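Local coordinates for metallo-beta-lactamase family protein (Thermus thermophilus, PDB 2ZO4) that binds two zinc ions in a metallo-beta-lactamase fold and is probably a hydrolase whose substrate is not established, at residues P73-L78 with A188-L193. Sequence-based numbering, arbitrary orientation.
Sequences PDHYGL and AGDALL. With ZN (zinc ion), chain C; ZN (zinc ion), chain B.
His75 and Asp190 reach the chain C zinc from facing sides of the site. Followed outward, Asp190 CB lies 3.8 Å from the chain B zinc. Asp190 CG stands 3.0 Å from the chain C zinc. Asp190 OD2 bridges the metals unevenly, 2.1 Å from the chain C zinc but 2.6 Å from the chain B zinc. Asp190 OD1 binds neither and lies 3.3 Å from His75 CE1. Imidazole and carboxylate planes stand 79° apart, and the close approach of His75 NE2 to Asp190 OD2 is explained by their shared metal, which NE2 binds at 2.1 Å. With CG opposite the carbonyl carbon (chi1 -59°), the His75 ring is sent toward the zinc; zinc at NE2 and second-shell Asp37 OD2, hydrogen-bonded to ND1, hold it at both ends and together limit its rotation. Asp74 OD2 joins the chain C zinc at 2.3 Å, and Asp74 OD1 accepts a weak hydrogen bond from the metal-bridging water. His233 completes this site; His70, His72 and His171 complete the other, giving the superfamily's dinuclear centre. Asp74 and His75 come from helix 73-76, following strand 65-68 of one sheet, and Asp190 from the type II' turn Ala188 to Ala191, at the end of strand 185-189 of the other.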
loop_
_atom_site.group_PDB
_atom_site.type_symbol
_atom_site.label_atom_id
_atom_site.label_comp_id
_atom_site.label_asym_id
_atom_site.label_seq_id
_atom_site.Cartn_x
_atom_site.Cartn_y
_atom_site.Cartn_z
ATOM N N PRO A 73 3.435 6.863 1.440
ATOM C CA PRO A 73 3.306 8.221 1.982
ATOM C C PRO A 73 1.860 8.701 2.152
ATOM O O PRO A 73 1.560 9.400 3.115
ATOM C CB PRO A 73 4.045 9.088 0.950
ATOM C CG PRO A 73 4.125 8.249 -0.287
ATOM C CD PRO A 73 4.227 6.844 0.196
ATOM N N ASP A 74 0.980 8.312 1.232
ATOM C CA ASP A 74 -0.439 8.686 1.281
ATOM C C ASP A 74 -1.236 8.065 2.442
ATOM O O ASP A 74 -2.373 8.461 2.696
ATOM C CB ASP A 74 -1.122 8.405 -0.069
ATOM C CG ASP A 74 -0.918 6.974 -0.560
ATOM O OD1 ASP A 74 0.190 6.413 -0.394
ATOM O OD2 ASP A 74 -1.878 6.414 -1.135
ATOM N N HIS A 75 -0.640 7.103 3.140
ATOM C CA HIS A 75 -1.291 6.433 4.271
ATOM C C HIS A 75 -0.530 6.683 5.577
ATOM O O HIS A 75 -1.118 6.745 6.656
ATOM C CB HIS A 75 -1.391 4.924 4.001
ATOM C CG HIS A 75 -2.164 4.581 2.763
ATOM N ND1 HIS A 75 -3.473 4.149 2.793
ATOM C CD2 HIS A 75 -1.813 4.611 1.457
ATOM C CE1 HIS A 75 -3.896 3.930 1.562
ATOM N NE2 HIS A 75 -2.907 4.204 0.730
ATOM N N TYR A 76 0.778 6.870 5.448
ATOM C CA TYR A 76 1.722 6.848 6.563
ATOM C C TYR A 76 2.258 8.247 6.897
ATOM O O TYR A 76 2.819 8.460 7.977
ATOM C CB TYR A 76 2.841 5.890 6.155
ATOM C CG TYR A 76 4.129 5.820 6.953
ATOM C CD1 TYR A 76 4.393 4.734 7.783
ATOM C CD2 TYR A 76 5.129 6.779 6.790
ATOM C CE1 TYR A 76 5.603 4.634 8.477
ATOM C CE2 TYR A 76 6.329 6.696 7.486
ATOM C CZ TYR A 76 6.562 5.622 8.320
ATOM O OH TYR A 76 7.760 5.541 8.991
ATOM N N GLY A 77 2.057 9.192 5.978
ATOM C CA GLY A 77 2.691 10.517 6.033
ATOM C C GLY A 77 2.471 11.369 7.274
ATOM O O GLY A 77 3.389 12.051 7.722
ATOM N N LEU A 78 1.265 11.348 7.829
ATOM C CA LEU A 78 0.978 12.130 9.037
ATOM C C LEU A 78 1.051 11.352 10.359
ATOM O O LEU A 78 0.786 11.918 11.423
ATOM C CB LEU A 78 -0.360 12.870 8.921
ATOM C CG LEU A 78 -0.422 14.102 8.006
ATOM C CD1 LEU A 78 -1.816 14.716 8.032
ATOM C CD2 LEU A 78 0.625 15.144 8.391
ATOM N N ALA A 188 -9.757 -2.515 3.546
ATOM C CA ALA A 188 -8.820 -3.286 2.734
ATOM C C ALA A 188 -7.465 -2.630 2.495
ATOM O O ALA A 188 -6.540 -3.291 2.027
ATOM C CB ALA A 188 -9.469 -3.650 1.395
ATOM N N GLY A 189 -7.345 -1.342 2.814
ATOM C CA GLY A 189 -6.150 -0.573 2.451
ATOM C C GLY A 189 -5.962 -0.613 0.946
ATOM O O GLY A 189 -6.924 -0.465 0.200
ATOM N N ASP A 190 -4.730 -0.841 0.498
ATOM C CA ASP A 190 -4.465 -0.988 -0.927
ATOM C C ASP A 190 -4.230 -2.437 -1.361
ATOM O O ASP A 190 -3.609 -2.677 -2.387
ATOM C CB ASP A 190 -3.282 -0.115 -1.356
ATOM C CG ASP A 190 -3.558 1.374 -1.221
ATOM O OD1 ASP A 190 -4.666 1.769 -0.793
ATOM O OD2 ASP A 190 -2.641 2.156 -1.539
ATOM N N ALA A 191 -4.721 -3.403 -0.585
ATOM C CA ALA A 191 -4.616 -4.817 -0.966
ATOM C C ALA A 191 -5.603 -5.151 -2.088
ATOM O O ALA A 191 -5.442 -6.146 -2.809
ATOM C CB ALA A 191 -4.866 -5.717 0.247
ATOM N N LEU A 192 -6.622 -4.300 -2.213
ATOM C CA LEU A 192 -7.713 -4.465 -3.160
ATOM C C LEU A 192 -8.224 -3.073 -3.531
ATOM O O LEU A 192 -8.379 -2.218 -2.658
ATOM C CB LEU A 192 -8.844 -5.267 -2.500
ATOM C CG LEU A 192 -9.746 -6.188 -3.323
ATOM C CD1 LEU A 192 -8.995 -7.432 -3.770
ATOM C CD2 LEU A 192 -10.967 -6.583 -2.507
ATOM N N LEU A 193 -8.461 -2.846 -4.820
ATOM C CA LEU A 193 -9.082 -1.610 -5.311
ATOM C C LEU A 193 -10.099 -1.960 -6.391
ATOM O O LEU A 193 -9.938 -2.966 -7.079
ATOM C CB LEU A 193 -8.031 -0.648 -5.881
ATOM C CG LEU A 193 -6.939 -0.057 -4.977
ATOM C CD1 LEU A 193 -5.934 0.729 -5.806
ATOM C CD2 LEU A 193 -7.525 0.817 -3.870
HETATM ZN ZN ZN C . -2.583 4.209 -1.300
HETATM ZN ZN ZN B . -0.090 2.034 -1.253
HETATM O O HOH W 1 -0.659 3.914 -1.678
#